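Local coordinates for beta-1,4-galactanase (PDB 1HJS), which hydrolyses the beta-1,4-galactosidic linkages of type I arabinogalactans, working as an endo-acting fungal galactanase of glycoside hydrolase family 53, at residues F80-T85 and A138-P143; I132-R137 and V243-W248; M209-Y214 and S228-M233; T275-V280 and V291-W296. All coordinates share one frame; numbering follows the deposited sequence.

Contact 1: residues F80-T85 and A138-P143; sequences FHYSDT and AGLLWP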
# COMPACT_ATOMS: atom_id res chain seq x y z
N PHE A 80 -5.54 -0.99 6.10
CA PHE A 80 -5.78 -0.64 7.50
C PHE A 80 -4.46 -0.36 8.19
O PHE A 80 -3.59 -1.24 8.24
CB PHE A 80 -6.46 -1.80 8.25
CG PHE A 80 -7.91 -1.97 7.94
CD1 PHE A 80 -8.82 -0.96 8.21
CD2 PHE A 80 -8.37 -3.17 7.40
CE1 PHE A 80 -10.19 -1.14 7.96
CE2 PHE A 80 -9.74 -3.37 7.15
CZ PHE A 80 -10.64 -2.35 7.43
N HIS A 81 -4.29 0.85 8.71
CA HIS A 81 -3.07 1.19 9.43
C HIS A 81 -3.22 0.82 10.90
O HIS A 81 -2.23 0.77 11.64
CB HIS A 81 -2.75 2.69 9.31
CG HIS A 81 -2.09 3.07 8.02
ND1 HIS A 81 -1.09 4.02 7.95
CD2 HIS A 81 -2.28 2.64 6.76
CE1 HIS A 81 -0.70 4.15 6.70
NE2 HIS A 81 -1.41 3.32 5.95
N TYR A 82 -4.46 0.56 11.33
CA TYR A 82 -4.74 0.23 12.72
C TYR A 82 -4.05 1.22 13.64
O TYR A 82 -3.33 0.85 14.58
CB TYR A 82 -4.29 -1.20 13.04
CG TYR A 82 -5.07 -2.28 12.30
CD1 TYR A 82 -6.46 -2.23 12.23
CD2 TYR A 82 -4.42 -3.37 11.71
CE1 TYR A 82 -7.19 -3.24 11.60
CE2 TYR A 82 -5.14 -4.38 11.07
CZ TYR A 82 -6.53 -4.31 11.03
OH TYR A 82 -7.26 -5.31 10.43
N SER A 83 -4.28 2.50 13.36
CA SER A 83 -3.73 3.60 14.12
C SER A 83 -4.56 4.82 13.76
O SER A 83 -5.31 4.78 12.78
CB SER A 83 -2.26 3.84 13.73
OG SER A 83 -1.71 4.90 14.49
N ASP A 84 -4.45 5.89 14.54
CA ASP A 84 -5.20 7.10 14.23
C ASP A 84 -4.36 7.94 13.28
O ASP A 84 -4.83 8.96 12.77
CB ASP A 84 -5.50 7.93 15.48
CG ASP A 84 -6.45 7.24 16.43
OD1 ASP A 84 -7.36 6.53 15.97
OD2 ASP A 84 -6.29 7.44 17.65
N THR A 85 -3.12 7.52 13.06
CA THR A 85 -2.22 8.26 12.19
C THR A 85 -1.28 7.32 11.41
O THR A 85 -1.42 6.10 11.48
CB THR A 85 -1.38 9.26 13.02
OG1 THR A 85 -0.67 10.15 12.16
CG2 THR A 85 -0.40 8.52 13.92
N ALA A 138 7.98 -4.05 12.17
CA ALA A 138 8.38 -3.94 13.57
C ALA A 138 7.14 -4.19 14.43
O ALA A 138 7.08 -3.79 15.59
CB ALA A 138 8.97 -2.57 13.85
N GLY A 139 6.15 -4.86 13.84
CA GLY A 139 4.92 -5.16 14.54
C GLY A 139 3.85 -4.11 14.33
O GLY A 139 3.93 -3.29 13.41
N LEU A 140 2.84 -4.15 15.19
CA LEU A 140 1.72 -3.20 15.11
C LEU A 140 1.16 -2.99 16.51
O LEU A 140 1.54 -3.70 17.44
CB LEU A 140 0.62 -3.76 14.21
CG LEU A 140 -0.17 -4.95 14.78
CD1 LEU A 140 -1.44 -5.15 13.96
CD2 LEU A 140 0.69 -6.21 14.77
N LEU A 141 0.27 -2.02 16.64
CA LEU A 141 -0.38 -1.73 17.92
C LEU A 141 0.62 -1.82 19.08
O LEU A 141 0.47 -2.64 19.99
CB LEU A 141 -1.53 -2.73 18.14
CG LEU A 141 -2.60 -2.65 17.04
CD1 LEU A 141 -3.48 -3.89 17.07
CD2 LEU A 141 -3.43 -1.40 17.24
N TRP A 142 1.63 -0.95 19.04
CA TRP A 142 2.67 -0.92 20.06
C TRP A 142 2.16 -0.48 21.42
O TRP A 142 1.23 0.32 21.51
CB TRP A 142 3.80 0.02 19.63
CG TRP A 142 4.55 -0.41 18.42
CD1 TRP A 142 4.42 -1.58 17.75
CD2 TRP A 142 5.59 0.32 17.77
NE1 TRP A 142 5.32 -1.64 16.71
CE2 TRP A 142 6.05 -0.48 16.70
CE3 TRP A 142 6.18 1.57 17.99
CZ2 TRP A 142 7.08 -0.07 15.85
CZ3 TRP A 142 7.21 1.98 17.14
CH2 TRP A 142 7.65 1.16 16.09
N PRO A 143 2.79 -0.98 22.50
CA PRO A 143 3.92 -1.92 22.49
C PRO A 143 3.45 -3.37 22.49
O PRO A 143 4.26 -4.29 22.41
CB PRO A 143 4.67 -1.60 23.79
CG PRO A 143 3.84 -0.54 24.51
CD PRO A 143 2.48 -0.55 23.87
O HOH W 1 -0.71 -0.40 14.57
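Tyr82 meets both Leu140 and Leu141, offering its ring to the first and its carbonyl oxygen and CB to the second. The Tyr82 ring and the Leu140 side chain run alongside each other in the same direction, and Leu140 CD1 approaches CD2 of the ring obliquely at 4.1 Å. Leu140 reaches this place with CG lodged between its own backbone N and carbonyl carbon (chi1 71°). Leu141 comes in with a single methyl, CD2, which lies 3.5 Å from Tyr82 O and more loosely against Tyr82 CB. No direct hydrogen bond joins the segments; instead one water donates to Tyr82 O at 2.9 Å and accepts from Leu141 N at 2.8 Å, so that two buried backbone groups are satisfied through it. The segments lie at and beyond the ends of the third and fourth strands of a TIM barrel, and the contact thus joins two successive beta-alpha loops at the C-terminal rim. Each loop is shaped from within. Ser83 OG accepts from Thr85 N at 3.3 Å, closing an ST turn, while Trp142 NE1 donates to Ala138 O from well above the carbonyl plane. Phe80 CB packs on one face of the Tyr82 ring, offset toward its rim. Farther out, Tyr82 OH is hydrogen-bonded to Thr113 OG1 of helix 102-122, and the same helix supplies Leu105 and Leu109 as packing partners for Leu141.

Contact 2: residues I132-R137 and V243-W248; sequences IGNEIR and VVETNW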
# COMPACT_ATOMS: atom_id res chain seq x y z
N ILE A 132 -3.95 -6.15 6.53
CA ILE A 132 -4.15 -6.03 7.97
C ILE A 132 -2.88 -5.42 8.55
O ILE A 132 -2.02 -6.12 9.09
CB ILE A 132 -4.47 -7.41 8.61
CG1 ILE A 132 -3.49 -8.47 8.13
CG2 ILE A 132 -5.90 -7.82 8.24
CD1 ILE A 132 -3.75 -9.86 8.69
N GLY A 133 -2.78 -4.11 8.40
CA GLY A 133 -1.63 -3.37 8.89
C GLY A 133 -0.84 -2.76 7.73
O GLY A 133 -0.96 -3.21 6.59
N ASN A 134 -0.05 -1.74 8.02
CA ASN A 134 0.77 -1.09 7.00
C ASN A 134 2.22 -1.16 7.47
O ASN A 134 2.56 -0.64 8.54
CB ASN A 134 0.36 0.37 6.83
CG ASN A 134 1.11 1.06 5.70
OD1 ASN A 134 0.78 0.90 4.52
ND2 ASN A 134 2.14 1.83 6.06
N GLU A 135 3.07 -1.79 6.66
CA GLU A 135 4.50 -1.95 6.97
C GLU A 135 4.70 -2.38 8.42
O GLU A 135 5.39 -1.70 9.18
CB GLU A 135 5.25 -0.64 6.70
CG GLU A 135 5.13 -0.15 5.26
CD GLU A 135 6.10 0.97 4.93
OE1 GLU A 135 6.52 1.68 5.86
OE2 GLU A 135 6.43 1.15 3.74
N ILE A 136 4.13 -3.52 8.79
CA ILE A 136 4.23 -4.01 10.16
C ILE A 136 5.49 -4.82 10.43
O ILE A 136 5.46 -5.79 11.19
CB ILE A 136 2.98 -4.83 10.53
CG1 ILE A 136 2.78 -5.99 9.55
CG2 ILE A 136 1.75 -3.93 10.54
CD1 ILE A 136 1.63 -6.92 9.93
N ARG A 137 6.59 -4.41 9.81
CA ARG A 137 7.88 -5.08 9.96
C ARG A 137 8.40 -5.05 11.40
O ARG A 137 9.19 -5.90 11.81
CB ARG A 137 8.90 -4.41 9.05
CG ARG A 137 10.25 -5.10 8.99
CD ARG A 137 11.31 -4.07 8.64
NE ARG A 137 11.79 -3.38 9.82
CZ ARG A 137 12.36 -2.18 9.82
NH1 ARG A 137 12.52 -1.51 8.68
NH2 ARG A 137 12.80 -1.66 10.95
N VAL A 243 4.08 -5.41 -5.04
CA VAL A 243 4.83 -4.26 -4.57
C VAL A 243 3.66 -3.29 -4.39
O VAL A 243 3.06 -2.86 -5.37
CB VAL A 243 5.80 -3.72 -5.64
CG1 VAL A 243 6.34 -2.36 -5.22
CG2 VAL A 243 6.96 -4.71 -5.83
N VAL A 244 3.34 -2.99 -3.14
CA VAL A 244 2.20 -2.13 -2.84
C VAL A 244 2.50 -0.64 -2.67
O VAL A 244 1.59 0.16 -2.48
CB VAL A 244 1.44 -2.67 -1.61
CG1 VAL A 244 1.02 -4.10 -1.88
CG2 VAL A 244 2.32 -2.62 -0.37
N GLU A 245 3.78 -0.29 -2.73
CA GLU A 245 4.21 1.10 -2.62
C GLU A 245 5.53 1.27 -3.35
O GLU A 245 6.45 0.48 -3.15
CB GLU A 245 4.40 1.52 -1.15
CG GLU A 245 3.13 1.94 -0.43
CD GLU A 245 3.40 2.59 0.91
OE1 GLU A 245 4.43 3.30 1.04
OE2 GLU A 245 2.59 2.41 1.85
N THR A 246 5.61 2.27 -4.22
CA THR A 246 6.84 2.57 -4.94
C THR A 246 6.73 3.98 -5.54
O THR A 246 5.63 4.50 -5.73
CB THR A 246 7.12 1.53 -6.06
OG1 THR A 246 8.47 1.68 -6.52
CG2 THR A 246 6.17 1.73 -7.24
N ASN A 247 7.89 4.58 -5.79
CA ASN A 247 7.99 5.93 -6.34
C ASN A 247 9.26 6.02 -7.19
O ASN A 247 10.18 5.23 -7.01
CB ASN A 247 8.19 6.97 -5.22
CG ASN A 247 6.90 7.49 -4.60
OD1 ASN A 247 6.96 8.23 -3.62
ND2 ASN A 247 5.75 7.12 -5.16
N TRP A 248 9.27 6.98 -8.11
CA TRP A 248 10.45 7.30 -8.91
C TRP A 248 10.34 8.80 -9.13
O TRP A 248 9.30 9.30 -9.55
CB TRP A 248 10.52 6.58 -10.25
CG TRP A 248 11.82 6.92 -10.93
CD1 TRP A 248 12.02 7.87 -11.88
CD2 TRP A 248 13.11 6.39 -10.61
NE1 TRP A 248 13.36 7.98 -12.17
CE2 TRP A 248 14.06 7.08 -11.41
CE3 TRP A 248 13.57 5.40 -9.72
CZ2 TRP A 248 15.43 6.81 -11.34
CZ3 TRP A 248 14.94 5.14 -9.65
CH2 TRP A 248 15.85 5.85 -10.47
O HOH W 2 3.81 2.96 4.02
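Glu135 and Glu245 face each other across the mouth of the barrel with their CA atoms 10.1 Å apart, a separation too wide for any main-chain contact, so the meeting is left to side chains. Both glutamates are extended beyond CG, and they cross at about a right angle until Glu135 OE2 stands 4.0 Å from Glu245 OE1, the carboxylate planes only 20° apart. Asn134 joins from the next position: its CG stands anti to the backbone N (chi1 -175°), which carries its amide toward Glu245, and these side chains too cross at about a right angle, with the amide and carboxylate planes tilted by 21° and Asn134 OD1 3.6 Å from Glu245 OE2. These two oxygens do not bond directly; a water accepts from Asn134 ND2 at 2.9 Å and donates to Glu245 OE2 at 2.5 Å, linking amide and acid, while ND2 also donates to Ala87 O. The arrangement is that of a clan GH-A glycosidase, in which an Asn-Glu pair after the fourth strand carries the acid/base and a glutamate at the end of the seventh carries the nucleophile. Glu135 is accordingly the probable proton donor and Glu245 the probable nucleophile of a retaining mechanism. The second shell fixes both acids: Ser212 OG is hydrogen-bonded to Glu135 OE2, Tyr214 OH to Glu245 OE1, and Arg45 NH2 forms a salt bridge with Glu245 OE2. Around the site, His178 of strand 174-179 packs on Asn134 and Glu135, and helix 270-285 lies behind strand 240-245, touching Val243.

Contact 3: residues M209-Y214 and S228-M233; sequences MGVSFY and SSLDNM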
# COMPACT_ATOMS: atom_id res chain seq x y z
N MET A 209 1.28 -11.29 0.18
CA MET A 209 2.41 -10.68 0.85
C MET A 209 2.74 -9.44 0.04
O MET A 209 3.07 -9.54 -1.15
CB MET A 209 3.62 -11.61 0.87
CG MET A 209 3.41 -12.86 1.70
SD MET A 209 4.91 -13.86 1.79
CE MET A 209 4.51 -14.86 3.23
N GLY A 210 2.61 -8.28 0.67
CA GLY A 210 2.92 -7.05 -0.04
C GLY A 210 4.20 -6.45 0.50
O GLY A 210 4.54 -6.65 1.67
N VAL A 211 4.93 -5.74 -0.35
CA VAL A 211 6.17 -5.10 0.08
C VAL A 211 6.26 -3.70 -0.48
O VAL A 211 5.73 -3.41 -1.55
CB VAL A 211 7.41 -5.88 -0.41
CG1 VAL A 211 7.39 -7.30 0.11
CG2 VAL A 211 7.47 -5.86 -1.94
N SER A 212 6.93 -2.82 0.26
CA SER A 212 7.16 -1.46 -0.20
C SER A 212 8.51 -1.56 -0.90
O SER A 212 9.36 -2.35 -0.49
CB SER A 212 7.26 -0.48 0.97
OG SER A 212 6.05 -0.40 1.70
N PHE A 213 8.71 -0.78 -1.96
CA PHE A 213 9.97 -0.78 -2.67
C PHE A 213 10.25 0.62 -3.18
O PHE A 213 9.63 1.07 -4.16
CB PHE A 213 9.95 -1.76 -3.84
CG PHE A 213 11.25 -1.82 -4.60
CD1 PHE A 213 12.39 -2.36 -4.01
CD2 PHE A 213 11.35 -1.31 -5.89
CE1 PHE A 213 13.61 -2.38 -4.70
CE2 PHE A 213 12.56 -1.32 -6.59
CZ PHE A 213 13.70 -1.86 -5.99
N TYR A 214 11.16 1.31 -2.50
CA TYR A 214 11.54 2.68 -2.85
C TYR A 214 13.03 2.71 -3.19
O TYR A 214 13.83 1.98 -2.58
CB TYR A 214 11.24 3.62 -1.69
CG TYR A 214 9.77 3.88 -1.46
CD1 TYR A 214 9.05 4.71 -2.32
CD2 TYR A 214 9.09 3.31 -0.38
CE1 TYR A 214 7.70 4.98 -2.11
CE2 TYR A 214 7.74 3.57 -0.16
CZ TYR A 214 7.05 4.40 -1.03
OH TYR A 214 5.72 4.69 -0.81
N SER A 228 15.47 -11.20 -6.22
CA SER A 228 15.90 -12.32 -5.39
C SER A 228 15.02 -12.50 -4.16
O SER A 228 14.62 -13.61 -3.82
CB SER A 228 17.36 -12.11 -4.95
OG SER A 228 17.81 -13.21 -4.19
N SER A 229 14.70 -11.39 -3.48
CA SER A 229 13.86 -11.44 -2.29
C SER A 229 12.46 -11.97 -2.61
O SER A 229 11.98 -12.89 -1.96
CB SER A 229 13.76 -10.05 -1.66
OG SER A 229 12.99 -10.08 -0.47
N LEU A 230 11.82 -11.39 -3.62
CA LEU A 230 10.48 -11.83 -3.99
C LEU A 230 10.48 -13.30 -4.40
O LEU A 230 9.60 -14.06 -4.00
CB LEU A 230 9.92 -10.95 -5.12
CG LEU A 230 9.76 -9.46 -4.79
CD1 LEU A 230 9.03 -8.76 -5.93
CD2 LEU A 230 8.97 -9.30 -3.49
N ASP A 231 11.48 -13.71 -5.18
CA ASP A 231 11.58 -15.11 -5.59
C ASP A 231 11.64 -16.01 -4.36
O ASP A 231 10.99 -17.05 -4.30
CB ASP A 231 12.84 -15.33 -6.43
CG ASP A 231 12.61 -15.16 -7.93
OD1 ASP A 231 11.46 -14.89 -8.35
OD2 ASP A 231 13.58 -15.31 -8.70
N ASN A 232 12.44 -15.61 -3.37
CA ASN A 232 12.58 -16.40 -2.15
C ASN A 232 11.28 -16.46 -1.36
O ASN A 232 10.93 -17.51 -0.81
CB ASN A 232 13.70 -15.82 -1.27
CG ASN A 232 15.07 -16.02 -1.88
OD1 ASN A 232 15.24 -16.82 -2.80
ND2 ASN A 232 16.06 -15.30 -1.37
N MET A 233 10.57 -15.34 -1.29
CA MET A 233 9.30 -15.29 -0.57
C MET A 233 8.30 -16.20 -1.25
O MET A 233 7.55 -16.93 -0.59
CB MET A 233 8.76 -13.86 -0.57
CG MET A 233 9.60 -12.88 0.23
SD MET A 233 9.11 -11.16 -0.05
CE MET A 233 7.43 -11.18 0.61
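Met233 reaches from helix 228-233 toward Met209 and Val211 on strand 209-212, and its course shows how one flexible chain can serve two partners. CB sets out toward the strand with CG anti to the carbonyl carbon (chi1 -66°). CG carries the chain on in extended form to SD, and there a bend about the CG-SD bond (chi3 64°) turns the terminal methyl, CE, against both strand residues. CE does most of the touching: it lies 3.8 Å from Met209 CB, 3.9 Å from Met209 SD and 3.9 Å from Val211 CG1. The two methionines thus meet methyl against sulfur as well as methyl against carbon, whereas Met233 and Val211 slide past each other in opposite directions. One turn back along the helix, Leu230 approaches the other branch of the same valine, its CD2 standing 4.1 Å from Val211 CG2. Val211 is therefore engaged through both methyls, each by a different helical residue. Tyr192 of helix 185-196 and Trp237 pack on Met209 from outside the contact. The strand and helix axes pass 11.0 Å apart and run nearly antiparallel, at 166°, which is the first half of a beta-alpha-beta crossover as repeated round a TIM barrel, here leading on to strand 240-245.

Contact 4: residues T275-V280 and V291-W296; sequences TFITNV and VGLFYW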
# COMPACT_ATOMS: atom_id res chain seq x y z
N THR A 275 10.12 4.05 -17.16
CA THR A 275 11.10 2.97 -17.23
C THR A 275 11.19 2.23 -15.90
O THR A 275 11.14 1.00 -15.87
CB THR A 275 12.50 3.51 -17.59
OG1 THR A 275 12.47 4.08 -18.90
CG2 THR A 275 13.53 2.38 -17.54
N PHE A 276 11.31 2.98 -14.81
CA PHE A 276 11.40 2.37 -13.49
C PHE A 276 10.15 1.57 -13.15
O PHE A 276 10.23 0.41 -12.74
CB PHE A 276 11.61 3.44 -12.41
CG PHE A 276 11.71 2.88 -11.01
CD1 PHE A 276 12.88 2.25 -10.59
CD2 PHE A 276 10.64 2.99 -10.13
CE1 PHE A 276 12.98 1.73 -9.30
CE2 PHE A 276 10.73 2.47 -8.83
CZ PHE A 276 11.90 1.84 -8.42
N ILE A 277 8.99 2.19 -13.32
CA ILE A 277 7.72 1.52 -13.02
C ILE A 277 7.56 0.26 -13.85
O ILE A 277 7.17 -0.78 -13.32
CB ILE A 277 6.52 2.47 -13.27
CG1 ILE A 277 6.59 3.65 -12.31
CG2 ILE A 277 5.21 1.71 -13.09
CD1 ILE A 277 5.57 4.74 -12.57
N THR A 278 7.85 0.34 -15.14
CA THR A 278 7.73 -0.81 -16.03
C THR A 278 8.69 -1.92 -15.59
O THR A 278 8.34 -3.10 -15.62
CB THR A 278 8.01 -0.41 -17.49
OG1 THR A 278 7.06 0.59 -17.91
CG2 THR A 278 7.87 -1.62 -18.41
N ASN A 279 9.90 -1.54 -15.19
CA ASN A 279 10.88 -2.52 -14.75
C ASN A 279 10.45 -3.20 -13.46
O ASN A 279 10.55 -4.42 -13.34
CB ASN A 279 12.25 -1.86 -14.57
CG ASN A 279 12.93 -1.56 -15.90
OD1 ASN A 279 12.42 -1.93 -16.96
ND2 ASN A 279 14.08 -0.91 -15.85
N VAL A 280 9.97 -2.43 -12.49
CA VAL A 280 9.53 -3.02 -11.23
C VAL A 280 8.33 -3.93 -11.50
O VAL A 280 8.22 -5.01 -10.93
CB VAL A 280 9.12 -1.95 -10.19
CG1 VAL A 280 8.54 -2.62 -8.95
CG2 VAL A 280 10.33 -1.10 -9.82
N VAL A 291 1.59 -10.64 -8.64
CA VAL A 291 0.40 -10.13 -9.30
C VAL A 291 0.08 -8.64 -9.27
O VAL A 291 -0.88 -8.21 -9.91
CB VAL A 291 -0.84 -10.85 -8.75
CG1 VAL A 291 -0.71 -12.34 -8.98
CG2 VAL A 291 -0.99 -10.56 -7.26
N GLY A 292 0.86 -7.84 -8.55
CA GLY A 292 0.51 -6.43 -8.51
C GLY A 292 1.60 -5.41 -8.24
O GLY A 292 2.66 -5.72 -7.69
N LEU A 293 1.31 -4.17 -8.63
CA LEU A 293 2.20 -3.04 -8.43
C LEU A 293 1.34 -1.82 -8.18
O LEU A 293 0.40 -1.55 -8.93
CB LEU A 293 3.08 -2.81 -9.66
CG LEU A 293 4.09 -1.65 -9.57
CD1 LEU A 293 5.18 -1.84 -10.61
CD2 LEU A 293 3.38 -0.32 -9.79
N PHE A 294 1.66 -1.08 -7.12
CA PHE A 294 0.92 0.14 -6.80
C PHE A 294 1.87 1.31 -6.60
O PHE A 294 2.76 1.25 -5.76
CB PHE A 294 0.10 -0.04 -5.52
CG PHE A 294 -1.05 -1.00 -5.66
CD1 PHE A 294 -0.83 -2.38 -5.69
CD2 PHE A 294 -2.35 -0.53 -5.77
CE1 PHE A 294 -1.90 -3.27 -5.82
CE2 PHE A 294 -3.43 -1.41 -5.91
CZ PHE A 294 -3.20 -2.78 -5.93
N TYR A 295 1.67 2.37 -7.38
CA TYR A 295 2.50 3.57 -7.25
C TYR A 295 1.92 4.36 -6.09
O TYR A 295 0.70 4.50 -5.99
CB TYR A 295 2.43 4.41 -8.53
CG TYR A 295 3.52 5.46 -8.60
CD1 TYR A 295 4.76 5.16 -9.16
CD2 TYR A 295 3.33 6.73 -8.05
CE1 TYR A 295 5.79 6.10 -9.17
CE2 TYR A 295 4.36 7.68 -8.06
CZ TYR A 295 5.59 7.35 -8.62
OH TYR A 295 6.61 8.26 -8.62
N TRP A 296 2.76 4.91 -5.22
CA TRP A 296 2.23 5.64 -4.07
C TRP A 296 1.99 7.13 -4.26
O TRP A 296 2.93 7.89 -4.51
CB TRP A 296 3.12 5.43 -2.84
CG TRP A 296 2.44 5.84 -1.56
CD1 TRP A 296 1.36 5.23 -0.98
CD2 TRP A 296 2.78 6.94 -0.71
NE1 TRP A 296 1.00 5.90 0.17
CE2 TRP A 296 1.85 6.95 0.36
CE3 TRP A 296 3.77 7.93 -0.76
CZ2 TRP A 296 1.89 7.91 1.38
CZ3 TRP A 296 3.81 8.89 0.26
CH2 TRP A 296 2.88 8.87 1.31
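Ile277 and Tyr295 cross at about a right angle, with the end of the isoleucine chain meeting the ring obliquely. Ile277 CD1 is 3.5 Å from Tyr295 CD1 and 3.7 Å from Tyr295 CE1, and CG1 follows at 3.9 Å from Tyr295 CD1, so both carbons of the ethyl branch meet the CD1-CE1 part of the ring, CD1 of the isoleucine being the nearer. The ring is brought there by Tyr295 CG standing anti to the backbone N (chi1 -165°). Leu293, two residues earlier on the strand, repeats the perpendicular crossing with Val280: its CD1 lies 3.8 Å from Val280 CG1. The same methyl also comes within 3.5 Å of Ile277 O, so it is wedged against the helix main chain, while Leu293 CD2 meets Ile277 CG2 at 4.3 Å. With an alanine here in place of Ile277 the ethyl branch and CG2 are gone, which is likely to open a gap beside the Tyr295 ring and deprive Leu293 CD2 of a neighbour. Within the helix, Val280 CG2 covers part of one face of Phe276. The hydroxyl of Tyr295 is hydrogen-bonded to Asn313 O and to Trp248 N. The axes of helix 275-280 and strand 291-296 run close to antiparallel, at 154°, the helix leading into the eighth and last strand of the barrel. Strand 290-296 lies between 240-245 and 4-8, closing the sheet, and Val280 also reaches Val243 on the former.

All four contacts are buried, but they differ in depth and chemistry. Contact 2 lies nearest the centre of the chain and is polar, two acids and an amide linked by water, whereas contacts 3 and 4 are apolar packings of a helix on the barrel wall. Those two flank strand 240-245, the strand that carries half of contact 2: the strand segment of contact 3 supplies hydroxyls to the acids of contact 2, while contact 4 pairs main chain with it, Val243 with Phe294. Contact 1, between two rim loops, mixes both styles, and meets contact 2 where His81 packs on Asn134. Contacts 1 and 4 lie on opposite sides of the chain's centre.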